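PDB 4IFA: extracellular protein containing a SCP domain from Bacillus anthracis, which is of unknown function but carries a C-terminal SCP (CAP-superfamily) domain and a CAP-associated N-terminal region, and is probably secreted. Local coordinates for residues F263-L273 with L286-Q294. Residues are numbered along the deposited sequence; the frame is centred on the assembly and turned at random.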
# COMPACT_ATOMS: atom_id res chain seq x y z
N PHE A 263 18.55 5.99 10.73
CA PHE A 263 17.91 5.18 9.72
C PHE A 263 19.01 4.36 9.09
O PHE A 263 19.82 4.88 8.30
CB PHE A 263 17.17 6.05 8.69
CG PHE A 263 16.42 5.24 7.65
CD1 PHE A 263 15.11 4.90 7.86
CD2 PHE A 263 17.04 4.83 6.49
CE1 PHE A 263 14.42 4.17 6.89
CE2 PHE A 263 16.34 4.09 5.52
CZ PHE A 263 15.05 3.78 5.75
N SER A 264 19.06 3.08 9.46
CA SER A 264 20.12 2.17 9.01
C SER A 264 19.73 0.75 9.31
O SER A 264 18.91 0.48 10.17
CB SER A 264 21.41 2.45 9.80
OG SER A 264 22.54 1.69 9.35
N HIS A 265 20.36 -0.17 8.60
CA HIS A 265 20.25 -1.59 8.92
C HIS A 265 20.97 -1.93 10.22
O HIS A 265 20.70 -2.95 10.86
CB HIS A 265 20.89 -2.44 7.81
CG HIS A 265 20.15 -2.40 6.52
ND1 HIS A 265 18.86 -2.87 6.38
CD2 HIS A 265 20.55 -2.01 5.28
CE1 HIS A 265 18.49 -2.74 5.11
NE2 HIS A 265 19.51 -2.25 4.42
N ASP A 266 21.96 -1.12 10.59
CA ASP A 266 22.74 -1.35 11.79
C ASP A 266 22.30 -0.42 12.90
O ASP A 266 22.32 0.81 12.73
CB ASP A 266 24.21 -1.12 11.48
CG ASP A 266 24.79 -2.17 10.56
OD1 ASP A 266 24.28 -3.32 10.54
OD2 ASP A 266 25.77 -1.84 9.87
N SER A 267 21.94 -1.00 14.04
CA SER A 267 21.59 -0.23 15.24
C SER A 267 22.85 0.14 16.01
O SER A 267 23.61 -0.75 16.38
CB SER A 267 20.67 -1.02 16.15
OG SER A 267 20.58 -0.38 17.40
N PRO A 268 23.04 1.43 16.34
CA PRO A 268 24.22 1.81 17.09
C PRO A 268 24.33 1.04 18.41
O PRO A 268 25.46 0.77 18.86
CB PRO A 268 24.01 3.33 17.32
CG PRO A 268 23.19 3.76 16.15
CD PRO A 268 22.26 2.61 15.90
N THR A 269 23.20 0.70 19.03
CA THR A 269 23.23 -0.02 20.33
C THR A 269 22.83 -1.50 20.31
O THR A 269 23.25 -2.27 21.19
CB THR A 269 22.29 0.65 21.34
OG1 THR A 269 20.93 0.59 20.89
CG2 THR A 269 22.71 2.11 21.60
N LEU A 270 22.06 -1.93 19.32
CA LEU A 270 21.54 -3.30 19.26
C LEU A 270 22.06 -4.18 18.13
O LEU A 270 21.63 -5.34 17.99
CB LEU A 270 20.02 -3.28 19.27
CG LEU A 270 19.42 -2.72 20.56
CD1 LEU A 270 17.98 -2.20 20.38
CD2 LEU A 270 19.51 -3.70 21.72
N GLY A 271 22.97 -3.65 17.32
CA GLY A 271 23.67 -4.42 16.29
C GLY A 271 23.04 -4.59 14.92
O GLY A 271 22.22 -3.78 14.49
N THR A 272 23.46 -5.64 14.22
CA THR A 272 23.07 -5.97 12.88
C THR A 272 21.75 -6.70 12.86
O THR A 272 21.18 -7.08 13.91
CB THR A 272 24.11 -6.95 12.26
OG1 THR A 272 24.15 -8.14 13.06
CG2 THR A 272 25.55 -6.32 12.27
N LEU A 273 21.21 -6.85 11.66
CA LEU A 273 19.99 -7.67 11.48
C LEU A 273 20.16 -9.06 12.16
O LEU A 273 19.31 -9.53 12.91
CB LEU A 273 19.67 -7.82 9.99
CG LEU A 273 18.51 -8.76 9.69
CD1 LEU A 273 17.19 -8.27 10.26
CD2 LEU A 273 18.48 -8.96 8.16
N LEU A 286 18.97 -17.82 6.18
CA LEU A 286 19.26 -16.57 5.46
C LEU A 286 18.26 -15.50 5.90
O LEU A 286 17.11 -15.83 6.23
CB LEU A 286 19.09 -16.78 3.96
CG LEU A 286 19.67 -15.72 3.05
CD1 LEU A 286 21.20 -15.88 3.04
CD2 LEU A 286 19.12 -15.81 1.63
N ALA A 287 18.68 -14.23 5.86
CA ALA A 287 17.83 -13.11 6.25
C ALA A 287 18.10 -11.90 5.37
O ALA A 287 19.20 -11.75 4.80
CB ALA A 287 18.03 -12.73 7.70
N GLY A 288 17.09 -11.07 5.25
CA GLY A 288 17.19 -9.79 4.53
C GLY A 288 16.26 -8.78 5.15
O GLY A 288 15.33 -9.13 5.85
N GLU A 289 16.52 -7.50 4.90
CA GLU A 289 15.72 -6.43 5.48
C GLU A 289 15.46 -5.28 4.53
O GLU A 289 16.38 -4.85 3.85
CB GLU A 289 16.43 -5.85 6.70
CG GLU A 289 15.81 -4.60 7.33
CD GLU A 289 16.50 -4.27 8.64
OE1 GLU A 289 17.56 -3.60 8.61
OE2 GLU A 289 15.98 -4.72 9.67
N ASN A 290 14.22 -4.78 4.54
CA ASN A 290 13.89 -3.52 3.90
C ASN A 290 13.37 -2.58 4.99
O ASN A 290 12.53 -2.97 5.78
CB ASN A 290 12.79 -3.65 2.82
CG ASN A 290 13.27 -4.33 1.58
OD1 ASN A 290 14.46 -4.34 1.27
ND2 ASN A 290 12.31 -4.87 0.79
N ILE A 291 13.84 -1.34 4.96
CA ILE A 291 13.41 -0.29 5.88
C ILE A 291 12.90 0.92 5.10
O ILE A 291 13.34 1.20 3.98
CB ILE A 291 14.52 0.13 6.92
CG1 ILE A 291 15.85 0.40 6.23
CG2 ILE A 291 14.66 -0.96 8.00
CD1 ILE A 291 16.94 0.95 7.20
N ALA A 292 11.92 1.60 5.70
CA ALA A 292 11.34 2.82 5.14
C ALA A 292 10.87 3.72 6.26
O ALA A 292 10.50 3.26 7.33
CB ALA A 292 10.12 2.47 4.28
N ALA A 293 10.91 5.02 6.00
CA ALA A 293 10.41 5.99 6.97
C ALA A 293 9.68 7.15 6.29
O ALA A 293 10.10 7.67 5.28
CB ALA A 293 11.57 6.56 7.81
N GLN A 294 8.59 7.54 6.93
CA GLN A 294 7.80 8.74 6.60
C GLN A 294 6.75 8.62 5.52
O GLN A 294 5.94 9.53 5.35
CB GLN A 294 8.67 9.99 6.39
CG GLN A 294 9.65 10.25 7.57
CD GLN A 294 8.95 10.32 8.92
OE1 GLN A 294 7.80 10.76 9.01
NE2 GLN A 294 9.66 9.94 9.98
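His265 and Glu289 join the loop between helices 244-260 and 273-279 to edge strand 286-293 of the CAP (SCP) domain, through a His-carboxylate hydrogen bond. ND1 of His265 donates to OE1 of Glu289 at 2.7 Å and 165°. It meets the anti lone pair, with ring and carboxylate nearly coplanar, their planes 13° apart. Followed outward, Glu289 sets CB between His265 ND1 and Leu273 CD2, the latter 4.0 Å away. With CG anti to the backbone N (chi1 172°), the chain runs extended past the His265 ring; CG and CD each pass 3.6 Å from His265 ND1, CG near the imidazole plane at its edge. At the tip the oxygens divide: OE1 accepts from His265 ND1, while OE2 touches Leu273 CD1 and forms a salt bridge with Arg276 NH2, whose partner NH1 hydrogen-bonds to the carbonyl O of His265 and so ties loop and carboxylate together. Beyond Glu289 towards the start of the strand, Leu273 CD2 rests 3.8 Å from Ala287 CB. In the other direction Phe263 lies against Ile291 and Ala293, its CE1 3.8 Å from Ala293 CB. Ile291 CD1 lies over one face of the Phe263 ring in a CH-pi contact, 3.8 Å from the centroid, and also touches Ser264 C at 3.5 Å.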